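PDB 4F53: SusD homolog from Bacteroides ovatus, which probably binds glycans, perhaps mucin O-glycans, as a SusD-like outer-membrane lipoprotein of a gut bacterium. Local coordinates for residues 88-93 against 143-148; 387-392 against 410-415; 253-258 against 322-327. All blocks are in the same frame, centred on the assembly; numbering follows the deposited sequence.

Contact 1: 88-93 against 143-148; sequences PFNDFY and NAIKSP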
loop_
_atom_site.group_PDB
_atom_site.type_symbol
_atom_site.label_atom_id
_atom_site.label_comp_id
_atom_site.label_asym_id
_atom_site.label_seq_id
_atom_site.Cartn_x
_atom_site.Cartn_y
_atom_site.Cartn_z
ATOM N N PRO A 88 -9.288 -5.984 9.115
ATOM C CA PRO A 88 -8.658 -4.708 8.730
ATOM C C PRO A 88 -9.214 -3.465 9.425
ATOM O O PRO A 88 -8.731 -2.350 9.151
ATOM C CB PRO A 88 -8.912 -4.627 7.218
ATOM C CG PRO A 88 -9.325 -6.002 6.805
ATOM C CD PRO A 88 -10.046 -6.543 7.979
ATOM N N PHE A 89 -10.232 -3.630 10.297
ATOM C CA PHE A 89 -10.821 -2.513 11.021
ATOM C C PHE A 89 -10.483 -2.642 12.504
ATOM O O PHE A 89 -9.581 -1.951 12.979
ATOM C CB PHE A 89 -12.347 -2.436 10.783
ATOM C CG PHE A 89 -13.019 -1.143 11.203
ATOM C CD1 PHE A 89 -12.520 0.092 10.788
ATOM C CD2 PHE A 89 -14.176 -1.159 11.969
ATOM C CE1 PHE A 89 -13.150 1.285 11.169
ATOM C CE2 PHE A 89 -14.812 0.033 12.332
ATOM C CZ PHE A 89 -14.297 1.247 11.931
ATOM N N ASN A 90 -11.139 -3.583 13.193
ATOM C CA ASN A 90 -11.042 -3.855 14.627
ATOM C C ASN A 90 -9.641 -4.161 15.116
ATOM O O ASN A 90 -9.278 -3.665 16.174
ATOM C CB ASN A 90 -11.971 -5.013 15.043
ATOM C CG ASN A 90 -13.439 -4.655 14.999
ATOM O OD1 ASN A 90 -14.038 -4.506 13.931
ATOM N ND2 ASN A 90 -14.056 -4.509 16.164
ATOM N N ASP A 91 -8.862 -4.981 14.381
ATOM C CA ASP A 91 -7.535 -5.374 14.834
ATOM C C ASP A 91 -6.550 -4.213 14.851
ATOM O O ASP A 91 -5.690 -4.205 15.721
ATOM C CB ASP A 91 -6.991 -6.565 14.037
ATOM C CG ASP A 91 -7.635 -7.904 14.370
ATOM O OD1 ASP A 91 -8.815 -7.913 14.822
ATOM O OD2 ASP A 91 -6.970 -8.940 14.180
ATOM N N PHE A 92 -6.696 -3.198 13.989
ATOM C CA PHE A 92 -5.818 -2.024 14.082
ATOM C C PHE A 92 -6.081 -1.239 15.368
ATOM O O PHE A 92 -5.122 -0.824 16.014
ATOM C CB PHE A 92 -5.949 -1.100 12.877
ATOM C CG PHE A 92 -5.093 -1.516 11.708
ATOM C CD1 PHE A 92 -3.704 -1.410 11.765
ATOM C CD2 PHE A 92 -5.671 -1.994 10.543
ATOM C CE1 PHE A 92 -2.914 -1.786 10.679
ATOM C CE2 PHE A 92 -4.881 -2.350 9.453
ATOM C CZ PHE A 92 -3.511 -2.255 9.533
ATOM N N TYR A 93 -7.361 -1.097 15.768
ATOM C CA TYR A 93 -7.745 -0.378 16.992
ATOM C C TYR A 93 -7.295 -1.135 18.251
ATOM O O TYR A 93 -6.737 -0.502 19.141
ATOM C CB TYR A 93 -9.262 -0.090 17.028
ATOM C CG TYR A 93 -9.652 1.047 16.103
ATOM C CD1 TYR A 93 -9.786 0.843 14.728
ATOM C CD2 TYR A 93 -9.844 2.337 16.594
ATOM C CE1 TYR A 93 -10.123 1.888 13.872
ATOM C CE2 TYR A 93 -10.181 3.389 15.745
ATOM C CZ TYR A 93 -10.332 3.156 14.389
ATOM O OH TYR A 93 -10.641 4.192 13.555
ATOM N N ASN A 143 -12.676 1.755 24.995
ATOM C CA ASN A 143 -12.876 0.935 23.789
ATOM C C ASN A 143 -12.859 1.879 22.590
ATOM O O ASN A 143 -13.913 2.373 22.162
ATOM C CB ASN A 143 -14.191 0.132 23.891
ATOM C CG ASN A 143 -14.500 -0.811 22.746
ATOM O OD1 ASN A 143 -13.780 -0.906 21.753
ATOM N ND2 ASN A 143 -15.601 -1.540 22.863
ATOM N N ALA A 144 -11.637 2.170 22.095
ATOM C CA ALA A 144 -11.320 3.106 21.013
ATOM C C ALA A 144 -12.298 3.083 19.827
ATOM O O ALA A 144 -12.792 4.139 19.467
ATOM C CB ALA A 144 -9.911 2.854 20.512
ATOM N N ILE A 145 -12.590 1.903 19.249
ATOM C CA ILE A 145 -13.464 1.723 18.073
ATOM C C ILE A 145 -14.969 2.026 18.376
ATOM O O ILE A 145 -15.728 2.342 17.447
ATOM C CB ILE A 145 -13.276 0.297 17.472
ATOM C CG1 ILE A 145 -13.556 0.278 15.950
ATOM C CG2 ILE A 145 -14.042 -0.798 18.244
ATOM C CD1 ILE A 145 -12.910 -0.842 15.237
ATOM N N LYS A 146 -15.379 1.910 19.666
ATOM C CA LYS A 146 -16.746 2.146 20.120
ATOM C C LYS A 146 -16.880 3.636 20.440
ATOM O O LYS A 146 -16.984 4.051 21.606
ATOM C CB LYS A 146 -17.101 1.238 21.319
ATOM C CG LYS A 146 -18.603 1.125 21.594
ATOM C CD LYS A 146 -18.860 0.423 22.905
ATOM C CE LYS A 146 -20.292 -0.018 23.083
ATOM N NZ LYS A 146 -20.390 -1.157 24.038
ATOM N N SER A 147 -16.834 4.441 19.369
ATOM C CA SER A 147 -16.855 5.897 19.428
ATOM C C SER A 147 -17.511 6.509 18.169
ATOM O O SER A 147 -17.600 5.818 17.142
ATOM C CB SER A 147 -15.410 6.406 19.531
ATOM O OG SER A 147 -14.665 5.759 20.553
ATOM N N PRO A 148 -17.908 7.818 18.196
ATOM C CA PRO A 148 -18.393 8.467 16.952
ATOM C C PRO A 148 -17.294 8.517 15.870
ATOM O O PRO A 148 -16.099 8.603 16.186
ATOM C CB PRO A 148 -18.785 9.877 17.414
ATOM C CG PRO A 148 -18.948 9.756 18.920
ATOM C CD PRO A 148 -17.923 8.766 19.335
#
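Helix 82-106, one of the long helices of this SusD-like fold, is met at residues 88-93 by a type I beta turn, Asn143 to Lys146, in the loop between helices 110-131 and 152-173. Ile145 carries the contact. CG1 lies anti to the backbone N and the chain stays extended at chi2 (157°), which together carry CD1 in among Phe89, Asn90 and Tyr93. The methyl sits over one face of the Phe89 ring, displaced toward the rim, with Ile145 CD1 3.5 Å from Phe89 CD2. It also touches the helix backbone, Ile145 CD1 lying 3.6 Å from Asn90 CA. The Tyr93 side chain crosses that of Ile145 at about a right angle and presents a ring face to it: Ile145 CG1 stands 4.1 Å from the ring centroid, a CH-pi contact only 15° off the normal. In the plane of the same ring, at its edge, Ala144 CB lies 4.0 Å from Tyr93 CD2. The polar ends are satisfied elsewhere, Tyr93 OH by Pro135 O and Asn90 ND2 by Glu484 of helix 482-487. Within the loop, Ser147 OG donates to Ala144 O at 2.7 Å from above the carbonyl plane, tying the residue just after the turn back to its second residue. An alanine in place of Tyr93 would remove the face under Ile145 CG1 and the hydroxyl bound to Pro135 O, and would probably leave the turn less firmly seated. Such burial of a loop isoleucine against aromatic residues of a helix joins an inter-helix connection to the helical, TPR-like body of the SusD fold.

Contact 2: 387-392 against 410-415; sequences GKVEAY and INTNVT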
loop_
_atom_site.group_PDB
_atom_site.type_symbol
_atom_site.label_atom_id
_atom_site.label_comp_id
_atom_site.label_asym_id
_atom_site.label_seq_id
_atom_site.Cartn_x
_atom_site.Cartn_y
_atom_site.Cartn_z
ATOM N N GLY A 387 9.129 -0.764 -24.740
ATOM C CA GLY A 387 8.449 -2.050 -24.673
ATOM C C GLY A 387 6.983 -1.925 -24.313
ATOM O O GLY A 387 6.612 -1.159 -23.419
ATOM N N LYS A 388 6.136 -2.615 -25.054
ATOM C CA LYS A 388 4.696 -2.526 -24.848
ATOM C C LYS A 388 4.162 -3.752 -24.148
ATOM O O LYS A 388 4.627 -4.866 -24.422
ATOM C CB LYS A 388 3.977 -2.329 -26.198
ATOM C CG LYS A 388 4.274 -0.975 -26.880
ATOM C CD LYS A 388 3.834 0.280 -26.101
ATOM C CE LYS A 388 4.149 1.548 -26.865
ATOM N NZ LYS A 388 5.612 1.753 -27.059
ATOM N N VAL A 389 3.171 -3.544 -23.259
ATOM C CA VAL A 389 2.526 -4.608 -22.477
ATOM C C VAL A 389 1.732 -5.496 -23.399
ATOM O O VAL A 389 0.887 -5.021 -24.147
ATOM C CB VAL A 389 1.666 -4.071 -21.302
ATOM C CG1 VAL A 389 0.916 -5.197 -20.595
ATOM C CG2 VAL A 389 2.529 -3.304 -20.309
ATOM N N GLU A 390 2.021 -6.783 -23.360
ATOM C CA GLU A 390 1.339 -7.790 -24.167
ATOM C C GLU A 390 0.310 -8.527 -23.312
ATOM O O GLU A 390 0.298 -8.387 -22.081
ATOM C CB GLU A 390 2.377 -8.762 -24.762
ATOM C CG GLU A 390 2.807 -8.321 -26.143
ATOM C CD GLU A 390 4.300 -8.239 -26.392
ATOM O OE1 GLU A 390 5.005 -9.245 -26.138
ATOM O OE2 GLU A 390 4.749 -7.191 -26.916
ATOM N N ALA A 391 -0.544 -9.308 -23.971
ATOM C CA ALA A 391 -1.592 -10.123 -23.367
ATOM C C ALA A 391 -1.007 -11.165 -22.397
ATOM O O ALA A 391 0.080 -11.685 -22.637
ATOM C CB ALA A 391 -2.377 -10.836 -24.467
ATOM N N TYR A 392 -1.730 -11.485 -21.332
ATOM C CA TYR A 392 -1.292 -12.522 -20.416
ATOM C C TYR A 392 -1.703 -13.897 -20.960
ATOM O O TYR A 392 -2.888 -14.161 -21.169
ATOM C CB TYR A 392 -1.865 -12.277 -19.001
ATOM C CG TYR A 392 -1.613 -13.415 -18.045
ATOM C CD1 TYR A 392 -0.317 -13.730 -17.628
ATOM C CD2 TYR A 392 -2.664 -14.186 -17.557
ATOM C CE1 TYR A 392 -0.074 -14.802 -16.764
ATOM C CE2 TYR A 392 -2.437 -15.240 -16.673
ATOM C CZ TYR A 392 -1.139 -15.549 -16.286
ATOM O OH TYR A 392 -0.934 -16.557 -15.379
ATOM N N ILE A 410 -4.129 -6.756 -20.368
ATOM C CA ILE A 410 -4.101 -5.416 -19.786
ATOM C C ILE A 410 -4.222 -4.453 -20.969
ATOM O O ILE A 410 -3.433 -4.534 -21.915
ATOM C CB ILE A 410 -2.857 -5.132 -18.897
ATOM C CG1 ILE A 410 -2.838 -6.051 -17.649
ATOM C CG2 ILE A 410 -2.836 -3.647 -18.487
ATOM C CD1 ILE A 410 -1.518 -6.242 -17.019
ATOM N N ASN A 411 -5.210 -3.583 -20.951
ATOM C CA ASN A 411 -5.360 -2.668 -22.078
ATOM C C ASN A 411 -4.677 -1.333 -21.769
ATOM O O ASN A 411 -5.273 -0.447 -21.140
ATOM C CB ASN A 411 -6.840 -2.509 -22.442
ATOM C CG ASN A 411 -7.481 -3.850 -22.807
ATOM O OD1 ASN A 411 -7.015 -4.598 -23.697
ATOM N ND2 ASN A 411 -8.530 -4.216 -22.076
ATOM N N THR A 412 -3.398 -1.216 -22.168
ATOM C CA THR A 412 -2.601 0.002 -21.941
ATOM C C THR A 412 -1.487 0.095 -22.968
ATOM O O THR A 412 -0.960 -0.932 -23.384
ATOM C CB THR A 412 -2.004 0.056 -20.487
ATOM O OG1 THR A 412 -1.293 1.271 -20.362
ATOM C CG2 THR A 412 -0.983 -1.065 -20.194
ATOM N N ASN A 413 -1.059 1.312 -23.286
ATOM C CA ASN A 413 0.064 1.544 -24.204
ATOM C C ASN A 413 1.234 2.204 -23.470
ATOM O O ASN A 413 2.201 2.625 -24.116
ATOM C CB ASN A 413 -0.363 2.404 -25.403
ATOM C CG ASN A 413 -0.624 1.605 -26.652
ATOM O OD1 ASN A 413 0.232 0.843 -27.130
ATOM N ND2 ASN A 413 -1.816 1.770 -27.214
ATOM N N VAL A 414 1.155 2.261 -22.114
ATOM C CA VAL A 414 2.167 2.884 -21.262
ATOM C C VAL A 414 3.505 2.127 -21.396
ATOM O O VAL A 414 3.555 0.893 -21.388
ATOM C CB VAL A 414 1.713 3.029 -19.762
ATOM C CG1 VAL A 414 1.671 1.686 -19.026
ATOM C CG2 VAL A 414 2.583 4.027 -19.002
ATOM N N THR A 415 4.575 2.892 -21.554
ATOM C CA THR A 415 5.917 2.362 -21.613
ATOM C C THR A 415 6.804 3.243 -20.715
ATOM O O THR A 415 6.286 4.112 -20.002
ATOM C CB THR A 415 6.410 2.135 -23.048
ATOM O OG1 THR A 415 7.645 1.402 -22.937
ATOM C CG2 THR A 415 6.567 3.441 -23.857
HETATM O O HOH W 1 2.350 -0.966 -22.868
HETATM O O HOH W 2 -1.480 -8.286 -20.121
#
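Lys388 leaves its backbone with CG anti to the carbonyl carbon, and a bend at chi2 (-62°) turns the chain from CB and CG toward residues 410-415. CD and CE then run obliquely past Asn413, where Lys388 CD lies 3.5 Å from Asn413 O and the side-chain OD1 is only slightly farther off. A second bend at chi4 brings the tip to Thr415, Lys388 NZ coming 3.7 Å from Thr415 CG2, while the ammonium itself bonds to Thr386 O. The lysine thus lies along its partner as a largely aliphatic arm.

Beside it, Thr415 OG1, anti to its own backbone N, donates to Gly387 O at 2.8 Å from above the carbonyl plane. This is the one direct hydrogen bond between the segments; farther along, water takes over. One water accepts from Val389 N at 2.7 Å and donates to Val414 O, also at 2.7 Å, with a weak third bond to Thr412 O. A second water donates to Glu390 O and accepts from Ile410 N at 3.1 Å. Between these bridges Val389 points at the other segment, its CG1 4.1 Å from Ile410 CB and its CB near Thr412 CG2. Tyr270 of helix 265-273 touches all three of these side chains. Thr412 OG1 accepts from Val414 N at 3.2 Å, forming an ST turn, and is also bonded to Glu428 of helix 423-438. Two loop limbs running in opposite directions, joined by water where backbone pairing is absent, are typical of an irregular, partly solvated excursion between helices.

Contact 3: 253-258 against 322-327; sequences RFMVLW and SCMKVT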
loop_
_atom_site.group_PDB
_atom_site.type_symbol
_atom_site.label_atom_id
_atom_site.label_comp_id
_atom_site.label_asym_id
_atom_site.label_seq_id
_atom_site.Cartn_x
_atom_site.Cartn_y
_atom_site.Cartn_z
ATOM N N ARG A 253 6.661 -16.499 4.888
ATOM C CA ARG A 253 5.609 -17.457 5.210
ATOM C C ARG A 253 4.597 -17.536 4.070
ATOM O O ARG A 253 4.357 -18.622 3.536
ATOM C CB ARG A 253 4.881 -17.060 6.528
ATOM C CG ARG A 253 5.742 -17.041 7.779
ATOM C CD ARG A 253 6.356 -18.388 8.070
ATOM N NE ARG A 253 6.835 -18.455 9.448
ATOM C CZ ARG A 253 8.110 -18.535 9.807
ATOM N NH1 ARG A 253 9.065 -18.559 8.888
ATOM N NH2 ARG A 253 8.439 -18.604 11.088
ATOM N N PHE A 254 4.029 -16.389 3.680
ATOM C CA PHE A 254 2.962 -16.324 2.660
ATOM C C PHE A 254 3.400 -16.886 1.340
ATOM O O PHE A 254 2.661 -17.663 0.740
ATOM C CB PHE A 254 2.427 -14.901 2.436
ATOM C CG PHE A 254 2.184 -14.079 3.679
ATOM C CD1 PHE A 254 1.778 -14.683 4.868
ATOM C CD2 PHE A 254 2.340 -12.694 3.653
ATOM C CE1 PHE A 254 1.610 -13.928 6.031
ATOM C CE2 PHE A 254 2.129 -11.934 4.803
ATOM C CZ PHE A 254 1.773 -12.558 5.986
HETATM N N MSE A 255 4.607 -16.514 0.910
HETATM C CA MSE A 255 5.109 -16.924 -0.385
HETATM C C MSE A 255 5.877 -18.257 -0.353
HETATM O O MSE A 255 5.494 -19.213 -1.032
HETATM C CB MSE A 255 6.013 -15.796 -0.949
HETATM C CG MSE A 255 5.260 -14.466 -1.192
HETATM SE SE MSE A 255 4.506 -14.455 -3.000
HETATM C CE MSE A 255 3.856 -12.653 -3.129
ATOM N N VAL A 256 6.982 -18.309 0.392
ATOM C CA VAL A 256 7.893 -19.445 0.339
ATOM C C VAL A 256 7.413 -20.646 1.168
ATOM O O VAL A 256 7.234 -21.723 0.594
ATOM C CB VAL A 256 9.353 -19.033 0.703
ATOM C CG1 VAL A 256 10.301 -20.208 0.526
ATOM C CG2 VAL A 256 9.820 -17.852 -0.146
ATOM N N LEU A 257 7.225 -20.483 2.480
ATOM C CA LEU A 257 6.850 -21.603 3.338
ATOM C C LEU A 257 5.437 -22.155 3.074
ATOM O O LEU A 257 5.297 -23.362 2.880
ATOM C CB LEU A 257 6.986 -21.226 4.823
ATOM C CG LEU A 257 7.092 -22.398 5.808
ATOM C CD1 LEU A 257 8.400 -23.132 5.627
ATOM C CD2 LEU A 257 6.999 -21.906 7.237
ATOM N N TRP A 258 4.396 -21.308 3.120
ATOM C CA TRP A 258 3.018 -21.802 2.983
ATOM C C TRP A 258 2.533 -21.875 1.553
ATOM O O TRP A 258 1.605 -22.636 1.288
ATOM C CB TRP A 258 2.046 -20.942 3.785
ATOM C CG TRP A 258 2.414 -20.739 5.224
ATOM C CD1 TRP A 258 3.145 -21.576 6.019
ATOM C CD2 TRP A 258 1.944 -19.688 6.074
ATOM N NE1 TRP A 258 3.238 -21.061 7.290
ATOM C CE2 TRP A 258 2.494 -19.911 7.359
ATOM C CE3 TRP A 258 1.145 -18.555 5.865
ATOM C CZ2 TRP A 258 2.249 -19.051 8.435
ATOM C CZ3 TRP A 258 0.918 -17.701 6.927
ATOM C CH2 TRP A 258 1.462 -17.953 8.196
ATOM N N SER A 322 5.618 -17.736 -10.535
ATOM C CA SER A 322 6.697 -16.936 -9.927
ATOM C C SER A 322 6.364 -16.581 -8.483
ATOM O O SER A 322 5.229 -16.214 -8.160
ATOM C CB SER A 322 6.972 -15.670 -10.733
ATOM O OG SER A 322 7.757 -15.981 -11.875
ATOM N N CYS A 323 7.362 -16.766 -7.616
ATOM C CA CYS A 323 7.299 -16.561 -6.176
ATOM C C CYS A 323 8.265 -15.454 -5.776
ATOM O O CYS A 323 9.370 -15.361 -6.318
ATOM C CB CYS A 323 7.634 -17.872 -5.468
ATOM S SG CYS A 323 7.411 -17.829 -3.671
HETATM N N MSE A 324 7.856 -14.636 -4.786
HETATM C CA MSE A 324 8.686 -13.546 -4.254
HETATM C C MSE A 324 10.012 -14.088 -3.768
HETATM O O MSE A 324 10.065 -15.194 -3.221
HETATM C CB MSE A 324 7.936 -12.851 -3.100
HETATM C CG MSE A 324 8.585 -11.589 -2.549
HETATM SE SE MSE A 324 7.358 -10.791 -1.236
HETATM C CE MSE A 324 8.525 -9.395 -0.526
ATOM N N LYS A 325 11.084 -13.321 -3.998
ATOM C CA LYS A 325 12.434 -13.615 -3.496
ATOM C C LYS A 325 12.459 -13.008 -2.115
ATOM O O LYS A 325 12.347 -11.785 -1.997
ATOM C CB LYS A 325 13.506 -13.017 -4.436
ATOM C CG LYS A 325 14.811 -13.788 -4.457
ATOM C CD LYS A 325 15.765 -13.298 -5.546
ATOM C CE LYS A 325 15.341 -13.771 -6.920
ATOM N NZ LYS A 325 16.501 -13.923 -7.851
ATOM N N VAL A 326 12.441 -13.826 -1.061
ATOM C CA VAL A 326 12.331 -13.270 0.306
ATOM C C VAL A 326 12.850 -14.255 1.328
ATOM O O VAL A 326 12.611 -15.457 1.189
ATOM C CB VAL A 326 10.849 -12.829 0.620
ATOM C CG1 VAL A 326 9.846 -13.986 0.495
ATOM C CG2 VAL A 326 10.712 -12.096 1.966
ATOM N N THR A 327 13.560 -13.747 2.353
ATOM C CA THR A 327 14.023 -14.545 3.493
ATOM C C THR A 327 13.384 -13.996 4.789
ATOM O O THR A 327 12.851 -12.885 4.802
ATOM C CB THR A 327 15.545 -14.636 3.616
ATOM O OG1 THR A 327 16.064 -13.432 4.145
ATOM C CG2 THR A 327 16.226 -15.025 2.335
#
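Ser322 OG is gripped by two hydrogen bonds, one to Asp284 O and one to Val303 N, which anchor the start of segment 322-327. On helix 250-257, Met255 O bonds to Arg262 NH1 and more weakly to Ser259 OG. Cys323 SG also lies 3.5 Å from Met255 O, but as a van der Waals neighbour. Cys323 SG lies anti to its own backbone N (chi1 -173°), which sets the sulfur 3.7 Å from Met255 CB.

Met255, a selenomethionine here, bends at chi2 (-89°) and crosses Met324 at about a right angle. Met255 CG packs 3.7 Å from Met324 CB, with SE alongside. The extended chain of Met324, also selenomethionine, leads away toward Phe439 and Pro440. Val256, next along the helix, and Val326, two residues beyond Met324, slide past each other in opposite directions, Val256 CG2 lying 3.9 Å from Val326 CG1. The helix turn itself is a wide pi-type one, closed by Trp258 N donating to Arg253 O at 2.7 Å. With Met255 O bound to Arg262 rather than to the facing loop, the interface between helix and loop rests on aliphatic, sulfur and selenium contacts, so its fit probably depends on shape more than on directed bonds.

In the fold
Contact 1 is the buried one of the three, while contacts 2 and 3 are partly buried. Contacts 1 and 3 each set a loop against a helix, 82-106 and 250-257 respectively, and both do so through apolar side chains, with aromatic faces in contact 1 and sulfur, selenium and valine methyls in contact 3. Contact 2 instead joins two limbs of one loop and adds to a small apolar patch around Val389 one hydroxyl bond and two bridging waters, whereas contact 3, also partly buried, has no hydrogen bond between its segments. Contacts 1 and 2 lie on opposite sides of the chain's centre; contact 3 approaches contact 2 to about 8 Å between nearest atoms.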